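Local coordinates for Afp (Microbacterium arborescens, PDB 2YJK), which probably binds and stores ferric iron, as a Dps-family protein whose twelve ferritin-fold subunits assemble into a shell, at residues C[24-27]-C[28-32]; C[101-105]-C[106-110]; C[148-151]-C[152-156]. All coordinates share one frame; numbering follows the deposited sequence.

All three contacts are local, between residues close in sequence: contact 1 lies near the middle of helix 15-45, contact 3 near the end of helix 135-156, and contact 2 where strand 103-104 gives way to helix 105-130. Contact 3 is the most buried, and its aromatic side chains meet two neighbouring subunits. Contacts 1 and 2 are partly buried. Contact 1 sets a threonine beside a histidine ring at a proline kink, whereas contact 2 combines an N-cap, a water bridge and an amide stacked on an indole. Inside the bundle, Met32 of contact 1 packs on Val148 of contact 3, and Ile109 of contact 2 on the backbone of Leu155; contacts 1 and 2 do not touch.

Contact 1: residues C[24-27]-C[28-32]; sequences FLTP and VVHKM
Thr26 and His30, one turn apart on helix 15-45, lie side by side and point the same way. The methyl CG2 of Thr26 approaches CE1 of the His30 imidazole to 3.7 Å. Because that methyl is anti to its residue's backbone N, OG1 is left beside the N and bonds back to the carbonyl of Ala22. Thr26 O lies over one face of the imidazole, 3.5 Å above its plane and toward the rim. The bond between NE2 of His30 and Asp84 O probably fixes the ring's rotation. Other side chains mostly lean on preceding-turn carbonyls. CG2 of Val28 is 3.7 Å from Phe24 O, and CG of Lys31 is 3.4 Å from Pro27 O. The lysine chain then bends at its last torsion (chi4 62°), and NZ forms a salt bridge with Asp122. Backbone bonds run from Val29 N to Leu25 O (3.0 Å), His30 N to Thr26 O (3.1 Å) and Lys31 N to Pro27 O (3.0 Å). Pro27 N has no hydrogen to offer the turn before, and the helix kinks there. Leu25 and Val29 face helix 51-78; Val29 also packs on Trp44 of a neighbouring subunit. The Val29 side chain lies about 8 Å from those of Asp70 and Glu74, known iron-binding residues without bound iron in this chain. This is a proline kink in the first long helix of the ferritin four-helix bundle.

Contact 2: residues C[101-105]-C[106-110]; sequences GFAQW and QDEIK
Gln106 folds back over the indole of its neighbour Trp105. Its CG makes a CH-pi contact 3.8 Å from the centroid of the Trp105 six-membered ring, almost on the ring normal. A bend at chi2 (89°) then lays the amide on the same indole, the two planes 19° apart, with Gln106 NE2 3.3 Å from Trp105 CZ2. Apolar packing adds CD1 of Ile109, in the plane of the indole at its edge, 3.7 Å from Trp105 CE3. Among the backbone bonds, Gln104 O accepts from both Asp107 N (3.0 Å) and Glu108 N (3.2 Å), the former from above the carbonyl plane. Gln104 is the N-cap of helix 105-130, at the end of strand 103-104, which pairs in parallel with strand 46-47 of the same chain. Where a capping box would join Asp107 to the N-cap amide directly, a water does so: it accepts from Gln104 N at 3.1 Å and donates to Asp107 OD2 at 2.5 Å, a separation unusually short and of doubtful exact length. OE2 of Glu108 rests 3.5 Å from CB of Ala103, and Trp105 packs against Ile54 of helix 51-78 and Ser49 of a neighbouring subunit.

Contact 3: residues C[148-151]-C[152-156]; sequences VDKD and RWFLL
Lys150 runs alongside the ring of Phe154, one turn further on, and across the indole of Trp153. Its CB leaves the helix pointing away from residues 152-156, but with CG anti to the backbone N (chi1 178°) the chain swings along the helix. CG comes 4.1 Å from Trp153 CE3 and lies over one face of the Phe154 ring, offset toward its rim. The chain is extended beyond CG; CD leads on along the phenyl, and CE reaches CZ of Phe154 at 3.7 Å. NZ, at the tip, makes a long, weak ion pair with Glu74 of a neighbouring subunit. The lysine's aliphatic part thus serves as an apolar strip beside two aromatics while its charge is carried beyond them. The rings also meet each other: CE1 of Phe154 lies over the indole face of Trp153 near its rim, and CH2 of Trp153 lies in plane at the phenyl edge. In the backbone, Lys150 O accepts from Phe154 N at 3.0 Å and lies 3.4 Å from Trp153 CB. Arg152 N bonds to Val148 O at 2.8 Å, and CD1 of Leu155 rests 3.4 Å from Asp151 O. Arg152 NE forms a salt bridge with Asp117, and Asp151 OD2 is hydrogen-bonded to His64 ND1. Asp149 OD2 forms salt bridges with Lys145 of its own chain and with Arg75 of the neighbouring subunit that carries Glu74. In another neighbouring subunit, Phe51 and His55 meet the Trp153 ring, and His55 also meets Phe154. This is the last long helix of a ferritin four-helix bundle, its inner side packed on helices 51-78 and 105-130 and its aromatics set into the subunit interfaces of the twelve-chain Dps shell.

Contact 1: residues C[24-27]-C[28-32]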
ATOM      1  N   PHE C  24     -10.956 -38.007   6.630  1.00 35.04           N
ATOM      2  CA  PHE C  24      -9.922 -37.832   5.586  1.00 33.35           C
ATOM      3  C   PHE C  24      -9.091 -36.565   5.734  1.00 32.26           C
ATOM      4  O   PHE C  24      -7.913 -36.514   5.339  1.00 30.99           O
ATOM      5  CB  PHE C  24     -10.570 -37.876   4.232  1.00 34.58           C
ATOM      6  CG  PHE C  24     -11.103 -39.217   3.884  1.00 35.15           C
ATOM      7  CD1 PHE C  24     -10.208 -40.286   3.638  1.00 38.08           C
ATOM      8  CD2 PHE C  24     -12.490 -39.426   3.747  1.00 35.51           C
ATOM      9  CE1 PHE C  24     -10.684 -41.552   3.251  1.00 39.52           C
ATOM     10  CE2 PHE C  24     -12.988 -40.725   3.375  1.00 37.83           C
ATOM     11  CZ  PHE C  24     -12.089 -41.772   3.151  1.00 38.89           C
ATOM     12  N   LEU C  25      -9.690 -35.547   6.336  1.00 30.03           N
ATOM     13  CA  LEU C  25      -8.978 -34.282   6.496  1.00 29.63           C
ATOM     14  C   LEU C  25      -8.142 -34.197   7.774  1.00 29.12           C
ATOM     15  O   LEU C  25      -7.144 -33.474   7.822  1.00 29.12           O
ATOM     16  CB  LEU C  25      -9.950 -33.135   6.417  1.00 27.12           C
ATOM     17  CG  LEU C  25     -10.476 -32.932   4.981  1.00 30.00           C
ATOM     18  CD1 LEU C  25     -11.413 -31.693   4.982  1.00 32.72           C
ATOM     19  CD2 LEU C  25      -9.408 -32.739   3.940  1.00 27.69           C
ATOM     20  N   THR C  26      -8.533 -34.937   8.797  1.00 29.78           N
ATOM     21  CA  THR C  26      -7.755 -34.951  10.040  1.00 31.34           C
ATOM     22  C   THR C  26      -6.257 -35.299   9.894  1.00 30.59           C
ATOM     23  O   THR C  26      -5.430 -34.624  10.545  1.00 29.57           O
ATOM     24  CB  THR C  26      -8.431 -35.806  11.150  1.00 32.92           C
ATOM     25  OG1 THR C  26      -9.740 -35.293  11.345  1.00 33.39           O
ATOM     26  CG2 THR C  26      -7.673 -35.743  12.439  1.00 32.69           C
ATOM     27  N   PRO C  27      -5.900 -36.330   9.078  1.00 30.99           N
ATOM     28  CA  PRO C  27      -4.457 -36.661   8.918  1.00 30.99           C
ATOM     29  C   PRO C  27      -3.758 -35.530   8.171  1.00 30.04           C
ATOM     30  O   PRO C  27      -2.581 -35.232   8.394  1.00 31.13           O
ATOM     31  CB  PRO C  27      -4.481 -37.937   8.024  1.00 31.93           C
ATOM     32  CG  PRO C  27      -5.888 -38.579   8.332  1.00 33.34           C
ATOM     33  CD  PRO C  27      -6.767 -37.343   8.435  1.00 31.61           C
ATOM     34  N   VAL C  28      -4.495 -34.846   7.318  1.00 29.64           N
ATOM     35  CA  VAL C  28      -3.950 -33.639   6.684  1.00 27.76           C
ATOM     36  C   VAL C  28      -3.623 -32.517   7.672  1.00 28.09           C
ATOM     37  O   VAL C  28      -2.525 -31.925   7.625  1.00 29.18           O
ATOM     38  CB  VAL C  28      -4.888 -33.174   5.548  1.00 27.08           C
ATOM     39  CG1 VAL C  28      -4.362 -31.900   4.876  1.00 26.05           C
ATOM     40  CG2 VAL C  28      -5.031 -34.299   4.494  1.00 27.78           C
ATOM     41  N   VAL C  29      -4.560 -32.187   8.557  1.00 27.28           N
ATOM     42  CA  VAL C  29      -4.319 -31.172   9.546  1.00 25.69           C
ATOM     43  C   VAL C  29      -3.048 -31.539  10.339  1.00 26.30           C
ATOM     44  O   VAL C  29      -2.180 -30.656  10.568  1.00 25.38           O
ATOM     45  CB  VAL C  29      -5.514 -30.990  10.550  1.00 26.02           C
ATOM     46  CG1 VAL C  29      -5.102 -30.045  11.681  1.00 22.53           C
ATOM     47  CG2 VAL C  29      -6.756 -30.407   9.820  1.00 22.67           C
ATOM     48  N   HIS C  30      -2.940 -32.800  10.767  1.00 24.88           N
ATOM     49  CA  HIS C  30      -1.798 -33.172  11.631  1.00 27.67           C
ATOM     50  C   HIS C  30      -0.446 -33.102  10.896  1.00 26.92           C
ATOM     51  O   HIS C  30       0.545 -32.637  11.465  1.00 27.83           O
ATOM     52  CB  HIS C  30      -1.929 -34.594  12.221  1.00 25.80           C
ATOM     53  CG  HIS C  30      -2.978 -34.741  13.274  1.00 30.93           C
ATOM     54  ND1 HIS C  30      -3.696 -35.914  13.437  1.00 37.82           N
ATOM     55  CD2 HIS C  30      -3.436 -33.890  14.221  1.00 32.53           C
ATOM     56  CE1 HIS C  30      -4.524 -35.783  14.465  1.00 37.69           C
ATOM     57  NE2 HIS C  30      -4.404 -34.555  14.938  1.00 37.79           N
ATOM     58  N   LYS C  31      -0.402 -33.582   9.657  1.00 26.62           N
ATOM     59  CA  LYS C  31       0.867 -33.547   8.904  1.00 27.32           C
ATOM     60  C   LYS C  31       1.257 -32.142   8.461  1.00 27.65           C
ATOM     61  O   LYS C  31       2.429 -31.799   8.453  1.00 29.20           O
ATOM     62  CB  LYS C  31       0.804 -34.489   7.710  1.00 25.09           C
ATOM     63  CG  LYS C  31       0.706 -35.982   8.186  1.00 29.03           C
ATOM     64  CD  LYS C  31       1.011 -36.895   7.083  1.00 32.16           C
ATOM     65  CE  LYS C  31       1.407 -38.345   7.634  1.00 38.28           C
ATOM     66  NZ  LYS C  31       0.265 -38.916   8.372  1.00 37.09           N
ATOM     67  N   MET C  32       0.279 -31.335   8.097  1.00 27.21           N
ATOM     68  CA  MET C  32       0.559 -29.944   7.760  1.00 26.75           C
ATOM     69  C   MET C  32       1.037 -29.131   8.955  1.00 27.35           C
ATOM     70  O   MET C  32       1.889 -28.299   8.812  1.00 26.08           O
ATOM     71  CB  MET C  32      -0.662 -29.330   7.193  1.00 26.48           C
ATOM     72  CG  MET C  32      -0.948 -29.770   5.707  1.00 31.72           C
ATOM     73  SD  MET C  32       0.485 -29.600   4.566  1.00 38.58           S
ATOM     74  CE  MET C  32       0.740 -31.286   4.240  1.00 36.93           C
TER

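Contact 2: residues C[101-105]-C[106-110]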
ATOM      1  N   GLY C 101      19.875 -31.332  14.673  1.00 35.12           N
ATOM      2  CA  GLY C 101      20.725 -30.126  14.786  1.00 35.61           C
ATOM      3  C   GLY C 101      21.127 -29.625  13.418  1.00 34.83           C
ATOM      4  O   GLY C 101      20.394 -29.823  12.460  1.00 34.23           O
ATOM      5  N   PHE C 102      22.353 -29.109  13.305  1.00 35.02           N
ATOM      6  CA  PHE C 102      22.800 -28.505  12.066  1.00 34.82           C
ATOM      7  C   PHE C 102      22.868 -29.577  11.013  1.00 36.09           C
ATOM      8  O   PHE C 102      23.200 -30.746  11.330  1.00 35.93           O
ATOM      9  CB  PHE C 102      24.191 -27.886  12.245  1.00 36.84           C
ATOM     10  CG  PHE C 102      24.207 -26.640  13.100  1.00 38.01           C
ATOM     11  CD1 PHE C 102      23.142 -25.720  13.053  1.00 36.72           C
ATOM     12  CD2 PHE C 102      25.298 -26.378  13.955  1.00 40.82           C
ATOM     13  CE1 PHE C 102      23.165 -24.536  13.835  1.00 37.48           C
ATOM     14  CE2 PHE C 102      25.333 -25.186  14.736  1.00 41.96           C
ATOM     15  CZ  PHE C 102      24.233 -24.257  14.664  1.00 35.70           C
ATOM     16  N   ALA C 103      22.583 -29.184   9.761  1.00 33.68           N
ATOM     17  CA  ALA C 103      22.643 -30.097   8.636  1.00 33.73           C
ATOM     18  C   ALA C 103      22.795 -29.273   7.351  1.00 32.58           C
ATOM     19  O   ALA C 103      22.195 -28.201   7.190  1.00 32.54           O
ATOM     20  CB  ALA C 103      21.371 -30.973   8.593  1.00 32.91           C
ATOM     21  N   GLN C 104      23.638 -29.744   6.461  1.00 32.28           N
ATOM     22  CA  GLN C 104      23.762 -29.225   5.094  1.00 32.16           C
ATOM     23  C   GLN C 104      22.410 -29.058   4.389  1.00 31.38           C
ATOM     24  O   GLN C 104      21.516 -29.876   4.560  1.00 30.64           O
ATOM     25  CB  GLN C 104      24.649 -30.190   4.293  1.00 33.78           C
ATOM     26  CG  GLN C 104      26.150 -30.111   4.697  1.00 37.57           C
ATOM     27  CD  GLN C 104      26.667 -28.662   4.672  1.00 40.95           C
ATOM     28  OE1 GLN C 104      26.876 -28.042   5.732  1.00 43.64           O
ATOM     29  NE2 GLN C 104      26.809 -28.098   3.467  1.00 38.87           N
ATOM     30  N   TRP C 105      22.254 -27.993   3.597  1.00 31.41           N
ATOM     31  CA  TRP C 105      20.980 -27.781   2.863  1.00 30.75           C
ATOM     32  C   TRP C 105      20.422 -28.990   2.065  1.00 31.37           C
ATOM     33  O   TRP C 105      19.200 -29.140   1.972  1.00 29.97           O
ATOM     34  CB  TRP C 105      21.062 -26.527   1.969  1.00 30.79           C
ATOM     35  CG  TRP C 105      22.078 -26.664   0.852  1.00 32.81           C
ATOM     36  CD1 TRP C 105      23.449 -26.404   0.908  1.00 32.20           C
ATOM     37  CD2 TRP C 105      21.807 -27.105  -0.484  1.00 31.33           C
ATOM     38  NE1 TRP C 105      24.010 -26.629  -0.338  1.00 32.05           N
ATOM     39  CE2 TRP C 105      23.036 -27.082  -1.196  1.00 33.69           C
ATOM     40  CE3 TRP C 105      20.646 -27.510  -1.143  1.00 32.93           C
ATOM     41  CZ2 TRP C 105      23.138 -27.466  -2.557  1.00 35.97           C
ATOM     42  CZ3 TRP C 105      20.728 -27.871  -2.506  1.00 34.11           C
ATOM     43  CH2 TRP C 105      21.979 -27.847  -3.200  1.00 36.11           C
ATOM     44  N   GLN C 106      21.284 -29.805   1.440  1.00 32.08           N
ATOM     45  CA  GLN C 106      20.807 -30.992   0.709  1.00 34.23           C
ATOM     46  C   GLN C 106      20.055 -31.923   1.599  1.00 34.89           C
ATOM     47  O   GLN C 106      19.075 -32.526   1.153  1.00 35.58           O
ATOM     48  CB  GLN C 106      21.918 -31.823   0.042  1.00 34.27           C
ATOM     49  CG  GLN C 106      22.711 -31.068  -1.002  1.00 37.21           C
ATOM     50  CD  GLN C 106      23.938 -30.315  -0.392  1.00 40.66           C
ATOM     51  OE1 GLN C 106      24.034 -30.075   0.840  1.00 38.97           O
ATOM     52  NE2 GLN C 106      24.886 -29.947  -1.268  1.00 40.60           N
ATOM     53  N   ASP C 107      20.541 -32.099   2.828  1.00 35.74           N
ATOM     54  CA  ASP C 107      19.960 -33.079   3.732  1.00 35.49           C
ATOM     55  C   ASP C 107      18.634 -32.581   4.283  1.00 33.50           C
ATOM     56  O   ASP C 107      17.673 -33.362   4.424  1.00 32.04           O
ATOM     57  CB  ASP C 107      20.919 -33.389   4.860  1.00 36.84           C
ATOM     58  CG  ASP C 107      22.192 -34.132   4.358  1.00 43.85           C
ATOM     59  OD1 ASP C 107      22.076 -35.118   3.559  1.00 46.91           O
ATOM     60  OD2 ASP C 107      23.301 -33.714   4.791  1.00 47.47           O
ATOM     61  N   GLU C 108      18.593 -31.281   4.584  1.00 31.60           N
ATOM     62  CA  GLU C 108      17.351 -30.652   4.998  1.00 31.59           C
ATOM     63  C   GLU C 108      16.289 -30.828   3.862  1.00 30.23           C
ATOM     64  O   GLU C 108      15.170 -31.123   4.119  1.00 28.93           O
ATOM     65  CB  GLU C 108      17.547 -29.145   5.308  1.00 30.59           C
ATOM     66  CG  GLU C 108      18.401 -28.788   6.512  1.00 32.76           C
ATOM     67  CD  GLU C 108      17.854 -29.258   7.869  1.00 35.02           C
ATOM     68  OE1 GLU C 108      16.777 -29.910   7.935  1.00 38.29           O
ATOM     69  OE2 GLU C 108      18.519 -28.970   8.904  1.00 35.28           O
ATOM     70  N   ILE C 109      16.659 -30.631   2.609  1.00 31.06           N
ATOM     71  CA  ILE C 109      15.650 -30.670   1.549  1.00 30.75           C
ATOM     72  C   ILE C 109      15.160 -32.120   1.495  1.00 30.56           C
ATOM     73  O   ILE C 109      13.951 -32.343   1.431  1.00 32.32           O
ATOM     74  CB  ILE C 109      16.232 -30.313   0.203  1.00 30.47           C
ATOM     75  CG1 ILE C 109      16.520 -28.825   0.140  1.00 31.13           C
ATOM     76  CG2 ILE C 109      15.331 -30.799  -0.933  1.00 30.09           C
ATOM     77  CD1 ILE C 109      17.041 -28.446  -1.204  1.00 32.07           C
ATOM     78  N   LYS C 110      16.066 -33.094   1.514  1.00 30.82           N
ATOM     79  CA  LYS C 110      15.620 -34.510   1.544  1.00 32.16           C
ATOM     80  C   LYS C 110      14.696 -34.820   2.692  1.00 30.71           C
ATOM     81  O   LYS C 110      13.684 -35.508   2.500  1.00 30.17           O
ATOM     82  CB  LYS C 110      16.787 -35.544   1.565  1.00 33.74           C
ATOM     83  CG  LYS C 110      17.673 -35.505   0.337  1.00 37.05           C
ATOM     84  CD  LYS C 110      18.926 -36.386   0.542  1.00 45.24           C
ATOM     85  CE  LYS C 110      19.638 -36.625  -0.804  1.00 52.35           C
ATOM     86  NZ  LYS C 110      21.143 -36.827  -0.657  1.00 56.54           N
TER
HETATM   87  O   HOH W   1      23.973 -32.739   7.031  1.00 25.46           O

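Contact 3: residues C[148-151]-C[152-156]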
ATOM      1  N   VAL C 148       1.096 -28.181  -2.376  1.00 25.96           N
ATOM      2  CA  VAL C 148       2.097 -29.046  -1.810  1.00 27.66           C
ATOM      3  C   VAL C 148       2.975 -29.648  -2.921  1.00 28.49           C
ATOM      4  O   VAL C 148       4.224 -29.629  -2.800  1.00 28.87           O
ATOM      5  CB  VAL C 148       1.445 -30.139  -0.907  1.00 29.27           C
ATOM      6  CG1 VAL C 148       2.501 -31.148  -0.325  1.00 30.55           C
ATOM      7  CG2 VAL C 148       0.766 -29.499   0.317  1.00 28.94           C
ATOM      8  N   ASP C 149       2.336 -30.074  -4.021  1.00 28.57           N
ATOM      9  CA  ASP C 149       2.999 -30.517  -5.274  1.00 29.13           C
ATOM     10  C   ASP C 149       3.970 -29.492  -5.808  1.00 29.01           C
ATOM     11  O   ASP C 149       5.092 -29.814  -6.231  1.00 28.40           O
ATOM     12  CB  ASP C 149       1.969 -30.796  -6.367  1.00 30.87           C
ATOM     13  CG  ASP C 149       1.371 -32.202  -6.252  1.00 36.02           C
ATOM     14  OD1 ASP C 149       1.961 -32.993  -5.481  1.00 41.71           O
ATOM     15  OD2 ASP C 149       0.331 -32.528  -6.883  1.00 36.56           O
ATOM     16  N   LYS C 150       3.586 -28.229  -5.746  1.00 28.67           N
ATOM     17  CA  LYS C 150       4.484 -27.222  -6.251  1.00 28.62           C
ATOM     18  C   LYS C 150       5.707 -26.962  -5.309  1.00 28.96           C
ATOM     19  O   LYS C 150       6.843 -26.845  -5.773  1.00 28.13           O
ATOM     20  CB  LYS C 150       3.661 -25.961  -6.552  1.00 28.59           C
ATOM     21  CG  LYS C 150       4.492 -24.797  -7.041  1.00 34.59           C
ATOM     22  CD  LYS C 150       3.606 -23.543  -7.230  1.00 39.81           C
ATOM     23  CE  LYS C 150       4.395 -22.517  -8.025  1.00 44.97           C
ATOM     24  NZ  LYS C 150       3.781 -21.152  -7.975  1.00 45.62           N
ATOM     25  N   ASP C 151       5.455 -26.851  -3.999  1.00 29.94           N
ATOM     26  CA  ASP C 151       6.494 -26.735  -2.969  1.00 31.61           C
ATOM     27  C   ASP C 151       7.469 -27.907  -3.045  1.00 30.99           C
ATOM     28  O   ASP C 151       8.678 -27.713  -2.949  1.00 32.37           O
ATOM     29  CB  ASP C 151       5.872 -26.669  -1.576  1.00 31.92           C
ATOM     30  CG  ASP C 151       5.149 -25.284  -1.317  1.00 41.60           C
ATOM     31  OD1 ASP C 151       5.466 -24.270  -2.033  1.00 43.04           O
ATOM     32  OD2 ASP C 151       4.266 -25.233  -0.399  1.00 48.43           O
ATOM     33  N   ARG C 152       6.958 -29.101  -3.273  1.00 30.28           N
ATOM     34  CA  ARG C 152       7.812 -30.268  -3.488  1.00 30.05           C
ATOM     35  C   ARG C 152       8.742 -30.089  -4.719  1.00 30.91           C
ATOM     36  O   ARG C 152       9.932 -30.394  -4.633  1.00 31.87           O
ATOM     37  CB  ARG C 152       6.959 -31.518  -3.648  1.00 30.88           C
ATOM     38  CG  ARG C 152       7.723 -32.860  -3.643  1.00 30.94           C
ATOM     39  CD  ARG C 152       6.834 -34.028  -4.069  1.00 34.28           C
ATOM     40  NE  ARG C 152       7.610 -35.276  -4.102  1.00 37.13           N
ATOM     41  CZ  ARG C 152       8.075 -35.889  -5.196  1.00 43.33           C
ATOM     42  NH1 ARG C 152       7.808 -35.432  -6.398  1.00 43.03           N
ATOM     43  NH2 ARG C 152       8.801 -36.999  -5.080  1.00 45.35           N
ATOM     44  N   TRP C 153       8.215 -29.583  -5.835  1.00 29.89           N
ATOM     45  CA  TRP C 153       9.026 -29.360  -6.995  1.00 29.93           C
ATOM     46  C   TRP C 153      10.154 -28.351  -6.673  1.00 30.03           C
ATOM     47  O   TRP C 153      11.318 -28.621  -6.986  1.00 29.80           O
ATOM     48  CB  TRP C 153       8.143 -28.904  -8.166  1.00 31.50           C
ATOM     49  CG  TRP C 153       8.865 -28.120  -9.262  1.00 31.96           C
ATOM     50  CD1 TRP C 153      10.040 -28.446  -9.859  1.00 34.22           C
ATOM     51  CD2 TRP C 153       8.421 -26.877  -9.883  1.00 35.55           C
ATOM     52  NE1 TRP C 153      10.389 -27.473 -10.792  1.00 34.01           N
ATOM     53  CE2 TRP C 153       9.410 -26.516 -10.841  1.00 35.44           C
ATOM     54  CE3 TRP C 153       7.288 -26.031  -9.706  1.00 35.59           C
ATOM     55  CZ2 TRP C 153       9.313 -25.336 -11.646  1.00 35.85           C
ATOM     56  CZ3 TRP C 153       7.174 -24.859 -10.518  1.00 37.71           C
ATOM     57  CH2 TRP C 153       8.186 -24.531 -11.475  1.00 38.38           C
ATOM     58  N   PHE C 154       9.804 -27.214  -6.056  1.00 27.98           N
ATOM     59  CA  PHE C 154      10.790 -26.209  -5.705  1.00 30.15           C
ATOM     60  C   PHE C 154      11.912 -26.772  -4.849  1.00 30.15           C
ATOM     61  O   PHE C 154      13.053 -26.431  -5.068  1.00 30.68           O
ATOM     62  CB  PHE C 154      10.161 -25.040  -5.000  1.00 29.70           C
ATOM     63  CG  PHE C 154       9.427 -24.109  -5.907  1.00 33.38           C
ATOM     64  CD1 PHE C 154       9.189 -24.416  -7.235  1.00 39.14           C
ATOM     65  CD2 PHE C 154       8.900 -22.931  -5.406  1.00 42.70           C
ATOM     66  CE1 PHE C 154       8.493 -23.528  -8.065  1.00 39.02           C
ATOM     67  CE2 PHE C 154       8.206 -22.053  -6.247  1.00 45.90           C
ATOM     68  CZ  PHE C 154       8.017 -22.368  -7.578  1.00 41.38           C
ATOM     69  N   LEU C 155      11.578 -27.686  -3.938  1.00 30.05           N
ATOM     70  CA  LEU C 155      12.563 -28.342  -3.103  1.00 30.66           C
ATOM     71  C   LEU C 155      13.371 -29.324  -3.929  1.00 31.09           C
ATOM     72  O   LEU C 155      14.601 -29.233  -3.973  1.00 31.35           O
ATOM     73  CB  LEU C 155      11.884 -28.983  -1.874  1.00 30.89           C
ATOM     74  CG  LEU C 155      11.417 -27.939  -0.837  1.00 31.94           C
ATOM     75  CD1 LEU C 155      10.274 -28.432  -0.007  1.00 31.94           C
ATOM     76  CD2 LEU C 155      12.538 -27.457   0.102  1.00 34.00           C
ATOM     77  N   LEU C 156      12.696 -30.202  -4.666  1.00 31.26           N
ATOM     78  CA  LEU C 156      13.376 -31.264  -5.371  1.00 32.75           C
ATOM     79  C   LEU C 156      14.211 -30.767  -6.565  1.00 32.56           C
ATOM     80  O   LEU C 156      15.193 -31.396  -6.901  1.00 32.26           O
ATOM     81  CB  LEU C 156      12.371 -32.312  -5.840  1.00 33.12           C
ATOM     82  CG  LEU C 156      12.520 -33.798  -5.592  1.00 39.87           C
ATOM     83  CD1 LEU C 156      13.428 -34.214  -4.342  1.00 40.42           C
ATOM     84  CD2 LEU C 156      11.093 -34.448  -5.577  1.00 37.98           C
TER